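Local coordinates for 4-hydroxy-tetrahydrodipicolinate synthase (Methanocaldococcus jannaschii DSM 2661, PDB 2YXG), which probably catalyses the condensation of pyruvate with aspartate beta-semialdehyde to 4-hydroxy-tetrahydrodipicolinate, a step of lysine biosynthesis, at residues K56-I59 against E60-D64; V140-P144 against K145-L149; R228-H231 against Y232-P236. All coordinates share one frame; numbering follows the deposited sequence.

Interaction 1 of 3, residues K56-I59 against E60-D64; sequences KKVI and EKVVD
The carboxylate of E60 is the flat group that meets K57, and it does so through one oxygen: OE1 lies 3.8 Å from K57 NZ in a long salt bridge, and K57 CD is just as near. The two side chains run alongside each other, pointing the same way, and the lysine chain is bent about CB-CG (chi2 -69°) and again about CG-CD, which leaves both CD and NZ beside OE1. A water ties the same carboxylate oxygen to the backbone, donating to E60 OE1 at 2.9 Å and to K57 O. That carbonyl therefore holds two donors, since K61 N binds it at 2.9 Å in the regular helical pattern. Long charged residues suit this outer side of helix 52-66, which forms the crossover of the beta-alpha-beta unit between strands 37-40 and 71-75 of the TIM barrel. Its inner side is branched and aliphatic. V58 CG1 meets V62 CG2 at 4.2 Å, the side chains slanting across each other. Further round, I59 CG2 stands 4.4 Å from V63 CG2. Compact valines and isoleucine fill this face well: V58 packs on L23 and V62 on I27 of helix 20-32, while I59 and V63 touch A74 and V72 of strand 71-75.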
# COMPACT_ATOMS: atom_id res chain seq x y z
N LYS A 56 -18.17 6.98 30.54
CA LYS A 56 -19.28 7.87 30.88
C LYS A 56 -18.78 8.90 31.85
O LYS A 56 -19.04 10.09 31.66
CB LYS A 56 -20.51 7.11 31.42
CG LYS A 56 -21.03 6.03 30.46
CD LYS A 56 -22.54 5.82 30.46
CE LYS A 56 -22.97 4.49 31.00
NZ LYS A 56 -24.28 4.00 30.37
N LYS A 57 -18.06 8.47 32.88
CA LYS A 57 -17.65 9.36 33.94
C LYS A 57 -16.64 10.32 33.38
O LYS A 57 -16.61 11.46 33.81
CB LYS A 57 -16.99 8.61 35.10
CG LYS A 57 -17.88 7.79 36.02
CD LYS A 57 -18.78 8.71 36.85
CE LYS A 57 -18.27 8.93 38.30
NZ LYS A 57 -19.33 9.70 39.09
N VAL A 58 -15.77 9.87 32.46
CA VAL A 58 -14.81 10.85 31.87
C VAL A 58 -15.53 11.96 31.11
O VAL A 58 -15.22 13.10 31.33
CB VAL A 58 -13.69 10.25 30.99
CG1 VAL A 58 -12.91 11.39 30.31
CG2 VAL A 58 -12.74 9.38 31.81
N ILE A 59 -16.47 11.63 30.23
CA ILE A 59 -17.24 12.67 29.51
C ILE A 59 -17.94 13.64 30.49
O ILE A 59 -17.87 14.88 30.35
CB ILE A 59 -18.23 12.05 28.47
CG1 ILE A 59 -17.46 11.45 27.29
CG2 ILE A 59 -19.19 13.14 27.91
CD1 ILE A 59 -18.27 10.48 26.43
N GLU A 60 -18.59 13.05 31.50
CA GLU A 60 -19.26 13.77 32.59
C GLU A 60 -18.29 14.75 33.24
O GLU A 60 -18.61 15.93 33.41
CB GLU A 60 -19.75 12.75 33.63
CG GLU A 60 -21.07 13.13 34.33
CD GLU A 60 -21.15 12.67 35.79
OE1 GLU A 60 -20.10 12.28 36.40
OE2 GLU A 60 -22.27 12.69 36.35
N LYS A 61 -17.09 14.27 33.59
CA LYS A 61 -16.13 15.17 34.25
C LYS A 61 -15.76 16.33 33.31
O LYS A 61 -15.70 17.52 33.71
CB LYS A 61 -14.92 14.40 34.75
CG LYS A 61 -13.84 15.29 35.42
CD LYS A 61 -14.20 15.55 36.92
CE LYS A 61 -13.37 16.71 37.51
NZ LYS A 61 -13.60 16.85 38.98
N VAL A 62 -15.59 16.01 32.02
CA VAL A 62 -15.19 17.04 31.05
C VAL A 62 -16.29 18.15 30.87
O VAL A 62 -15.99 19.36 30.88
CB VAL A 62 -14.79 16.41 29.69
CG1 VAL A 62 -14.44 17.50 28.68
CG2 VAL A 62 -13.57 15.51 29.91
N VAL A 63 -17.53 17.70 30.66
CA VAL A 63 -18.68 18.63 30.58
C VAL A 63 -18.72 19.57 31.79
O VAL A 63 -18.77 20.79 31.62
CB VAL A 63 -20.03 17.88 30.42
CG1 VAL A 63 -21.25 18.82 30.65
CG2 VAL A 63 -20.11 17.23 29.08
N ASP A 64 -18.62 18.98 32.99
CA ASP A 64 -18.76 19.70 34.27
C ASP A 64 -17.62 20.73 34.47
O ASP A 64 -17.84 21.89 34.86
CB ASP A 64 -18.81 18.69 35.47
CG ASP A 64 -20.14 17.79 35.52
OD1 ASP A 64 -21.07 17.87 34.67
OD2 ASP A 64 -20.26 16.96 36.47
O HOH W 1 -17.22 12.24 36.56

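Interaction 2 of 3, residues V140-P144 against K145-L149; sequences VNLEP and KTVKL
E143 O accepts from two amides of the following turn: V147 N at 3.0 Å, in the carbonyl plane and fairly straight (165°), and T146 N at 2.9 Å in a weak, bent bond. E143 is extended at the N-cap, and P144 begins helix 144-153, a place that suits proline because its nitrogen has no hydrogen to offer and none is required there; P144 O then receives K148 N. The amide of E143 itself is held by Q111, which also binds T146 OG1. On the buried side L142 stands with CG anti to its backbone N (chi1 176°), which sends its branches along the helix: CD2 meets V147 CG2 at 3.6 Å, the chains crossing at about a right angle, and CD1 lies 3.7 Å from T146 CG2. On the outer side E143 and K145 run side by side. E143 OE1 touches K145 CE at 3.2 Å, but K145 NZ is 4.1 Å from OE1, too far for a salt bridge, and a water donating to OE1 and weakly accepting from NZ joins the charges. L142, just before the N-cap, and V147 in the first turn form the hydrophobic staple of a helix start; L142's side chain lies about 8 Å from that of Y132, the probable proton donor/acceptor.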
# COMPACT_ATOMS: atom_id res chain seq x y z
N VAL A 140 -10.76 1.11 6.75
CA VAL A 140 -11.78 1.59 5.86
C VAL A 140 -11.60 3.11 5.57
O VAL A 140 -11.08 3.88 6.39
CB VAL A 140 -13.16 1.19 6.42
CG1 VAL A 140 -13.59 2.11 7.60
CG2 VAL A 140 -14.17 1.11 5.31
N ASN A 141 -11.98 3.52 4.38
CA ASN A 141 -11.96 4.92 4.02
C ASN A 141 -13.39 5.40 3.75
O ASN A 141 -14.05 4.87 2.87
CB ASN A 141 -11.07 5.16 2.79
CG ASN A 141 -10.97 6.67 2.42
OD1 ASN A 141 -10.73 7.52 3.30
ND2 ASN A 141 -11.22 7.02 1.13
N LEU A 142 -13.85 6.36 4.52
CA LEU A 142 -15.14 6.98 4.26
C LEU A 142 -15.02 7.94 3.07
O LEU A 142 -14.33 8.95 3.14
CB LEU A 142 -15.59 7.77 5.47
CG LEU A 142 -16.90 8.59 5.40
CD1 LEU A 142 -18.18 7.67 5.25
CD2 LEU A 142 -17.00 9.43 6.61
N GLU A 143 -15.71 7.62 1.98
CA GLU A 143 -15.55 8.34 0.73
C GLU A 143 -16.34 9.62 0.76
O GLU A 143 -17.41 9.65 1.37
CB GLU A 143 -16.00 7.48 -0.44
CG GLU A 143 -15.05 6.33 -0.58
CD GLU A 143 -15.45 5.29 -1.63
OE1 GLU A 143 -16.38 5.54 -2.44
OE2 GLU A 143 -14.81 4.24 -1.67
N PRO A 144 -15.82 10.67 0.07
CA PRO A 144 -16.56 11.95 0.01
C PRO A 144 -18.00 11.77 -0.56
O PRO A 144 -18.92 12.46 -0.11
CB PRO A 144 -15.65 12.86 -0.86
CG PRO A 144 -14.22 12.24 -0.70
CD PRO A 144 -14.52 10.72 -0.65
N LYS A 145 -18.23 10.80 -1.46
CA LYS A 145 -19.61 10.60 -1.95
C LYS A 145 -20.54 10.19 -0.83
O LYS A 145 -21.70 10.59 -0.83
CB LYS A 145 -19.71 9.60 -3.13
CG LYS A 145 -19.40 8.11 -2.79
CD LYS A 145 -19.66 7.21 -4.06
CE LYS A 145 -19.31 5.70 -3.82
NZ LYS A 145 -19.39 4.81 -5.07
N THR A 146 -20.02 9.38 0.09
CA THR A 146 -20.75 8.88 1.22
C THR A 146 -20.99 9.97 2.22
O THR A 146 -22.10 10.12 2.69
CB THR A 146 -20.09 7.65 1.84
OG1 THR A 146 -19.83 6.70 0.80
CG2 THR A 146 -21.00 7.00 2.89
N VAL A 147 -19.97 10.77 2.55
CA VAL A 147 -20.18 11.97 3.36
C VAL A 147 -21.26 12.92 2.80
O VAL A 147 -22.05 13.49 3.57
CB VAL A 147 -18.91 12.76 3.53
CG1 VAL A 147 -19.18 14.06 4.30
CG2 VAL A 147 -17.81 11.89 4.18
N LYS A 148 -21.26 13.12 1.47
CA LYS A 148 -22.21 14.03 0.82
C LYS A 148 -23.67 13.57 0.99
O LYS A 148 -24.52 14.39 1.35
CB LYS A 148 -21.82 14.25 -0.65
CG LYS A 148 -22.80 15.14 -1.50
CD LYS A 148 -22.26 15.17 -2.93
CE LYS A 148 -22.84 16.33 -3.75
NZ LYS A 148 -24.21 16.00 -4.22
N LEU A 149 -23.94 12.27 0.78
CA LEU A 149 -25.27 11.66 1.09
C LEU A 149 -25.68 11.87 2.54
O LEU A 149 -26.78 12.34 2.81
CB LEU A 149 -25.33 10.16 0.75
CG LEU A 149 -25.08 9.84 -0.74
CD1 LEU A 149 -24.85 8.34 -0.99
CD2 LEU A 149 -26.17 10.42 -1.69
O HOH W 2 -17.10 3.21 -3.56

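Interaction 3 of 3, residues R228-H231 against Y232-P236; sequences REIH and YKLFP
H231 and Y232, although adjacent in sequence, bring their rings together in a T-shaped stack: the edge of the imidazole points at the phenol face, with centroids 4.8 Å apart and planes at 88°. H231 ND1 stands 3.7 Å above the plane of the Y232 ring, over its centre. This nitrogen is buried with no hydrogen-bonding partner, so the aromatic face is what it meets, while the other ring nitrogen, NE2, makes a weak bond to E187 O. With CG anti to the backbone N (chi1 177°), the H231 ring lies beside the carbonyl carbon and so next to the Y232 ring. F235 completes the aromatic cluster, but its ring is slid away from that of H231, centroids 5.9 Å apart, and little of one ring lies over the other. Replacing Y232 by alanine is likely to strip H231 ND1 of its aromatic cover and leave L195 O of the second subunit without the hydroxyl that bonds to it. Tight packing continues where I230 CG2 touches L234 CD1 at 3.6 Å, the two aliphatic chains lying side by side.

The solvent side is looser. E229 OE2 and K233 NZ remain 6.1 Å apart, opposite charges that do not meet; any attraction is probably weak, and long charged side chains suit this exposed side. Further on, P236 has no amide hydrogen, and the helix kinks there.

Helix 224-240 thus serves two neighbours. I230 packs on M215 and L234 on F212, both belonging to helix 209-221 of the same chain. R228, in salt bridge with E225, bonds through NE to A194 O of the second subunit, and F235 pairs edge-to-face with H175 of that subunit's helix 168-177. H231 reaches both: M215 of its own chain and S171 of the second subunit.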
# COMPACT_ATOMS: atom_id res chain seq x y z
N ARG A 228 3.55 29.27 8.92
CA ARG A 228 4.68 28.42 8.55
C ARG A 228 5.77 28.44 9.59
O ARG A 228 6.39 27.42 9.89
CB ARG A 228 5.31 28.93 7.28
CG ARG A 228 4.91 28.26 6.01
CD ARG A 228 5.71 28.94 4.89
NE ARG A 228 4.78 29.19 3.84
CZ ARG A 228 4.46 30.34 3.28
NH1 ARG A 228 5.08 31.46 3.58
NH2 ARG A 228 3.52 30.31 2.36
N GLU A 229 6.02 29.62 10.13
CA GLU A 229 7.02 29.78 11.13
C GLU A 229 6.75 28.86 12.35
O GLU A 229 7.66 28.23 12.90
CB GLU A 229 7.11 31.27 11.57
CG GLU A 229 8.45 31.52 12.32
CD GLU A 229 8.32 32.43 13.55
OE1 GLU A 229 8.24 33.70 13.38
OE2 GLU A 229 8.33 31.84 14.69
N ILE A 230 5.51 28.83 12.81
CA ILE A 230 5.17 27.98 13.95
C ILE A 230 5.10 26.50 13.55
O ILE A 230 5.54 25.64 14.29
CB ILE A 230 3.80 28.41 14.58
CG1 ILE A 230 3.91 29.86 15.10
CG2 ILE A 230 3.33 27.43 15.67
CD1 ILE A 230 2.67 30.27 15.89
N HIS A 231 4.58 26.20 12.38
CA HIS A 231 4.57 24.83 11.86
C HIS A 231 5.98 24.20 11.86
O HIS A 231 6.16 23.09 12.34
CB HIS A 231 3.99 24.85 10.44
CG HIS A 231 3.99 23.51 9.77
ND1 HIS A 231 5.03 23.08 8.96
CD2 HIS A 231 3.08 22.51 9.78
CE1 HIS A 231 4.75 21.87 8.49
NE2 HIS A 231 3.57 21.50 8.99
N TYR A 232 6.97 24.91 11.29
CA TYR A 232 8.34 24.40 11.24
C TYR A 232 9.04 24.40 12.57
O TYR A 232 9.85 23.53 12.80
CB TYR A 232 9.20 25.09 10.17
CG TYR A 232 8.75 24.63 8.83
CD1 TYR A 232 8.92 23.28 8.45
CD2 TYR A 232 8.06 25.49 7.96
CE1 TYR A 232 8.46 22.81 7.24
CE2 TYR A 232 7.61 25.03 6.72
CZ TYR A 232 7.79 23.68 6.40
OH TYR A 232 7.34 23.16 5.24
N LYS A 233 8.73 25.35 13.45
CA LYS A 233 9.30 25.29 14.80
C LYS A 233 8.79 24.03 15.57
O LYS A 233 9.53 23.43 16.35
CB LYS A 233 8.97 26.58 15.59
CG LYS A 233 9.28 26.51 17.09
CD LYS A 233 8.87 27.82 17.79
CE LYS A 233 7.60 27.71 18.69
NZ LYS A 233 7.48 28.76 19.84
N LEU A 234 7.53 23.66 15.36
CA LEU A 234 6.91 22.49 16.00
C LEU A 234 7.05 21.17 15.26
O LEU A 234 6.61 20.12 15.74
CB LEU A 234 5.40 22.77 16.20
CG LEU A 234 5.01 24.04 16.98
CD1 LEU A 234 3.48 24.12 17.13
CD2 LEU A 234 5.70 23.98 18.31
N PHE A 235 7.63 21.23 14.07
CA PHE A 235 7.73 20.09 13.19
C PHE A 235 8.43 18.88 13.79
O PHE A 235 7.94 17.73 13.68
CB PHE A 235 8.33 20.50 11.83
CG PHE A 235 8.26 19.39 10.84
CD1 PHE A 235 7.02 18.84 10.49
CD2 PHE A 235 9.43 18.82 10.34
CE1 PHE A 235 6.96 17.75 9.59
CE2 PHE A 235 9.38 17.77 9.42
CZ PHE A 235 8.15 17.23 9.05
N PRO A 236 9.59 19.09 14.44
CA PRO A 236 10.13 17.91 15.13
C PRO A 236 9.19 17.34 16.23
O PRO A 236 9.08 16.14 16.41
CB PRO A 236 11.45 18.41 15.72
CG PRO A 236 11.84 19.59 14.82
CD PRO A 236 10.50 20.25 14.51

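In the fold
All three contacts are local, made along a helix or at its start, and their centres stand 31 to 33 Å apart without touching. Each is partly buried, with a buried face and an exposed charged side. Interactions 1 and 3 lie on opposite sides of the chain's centre. Interactions 1 and 2 belong to barrel helices, each with an aliphatic inner face and a Glu-Lys pair outside, in long salt bridge in 56-64 and joined by a water in 140-149, a helix start closer to the predicted catalytic residues. In interaction 3, beyond the eight parallel strands, aromatic rings and an arginine join an aliphatic pair, consistent with a side that faces another subunit of the tetramer, which neither of the others touches.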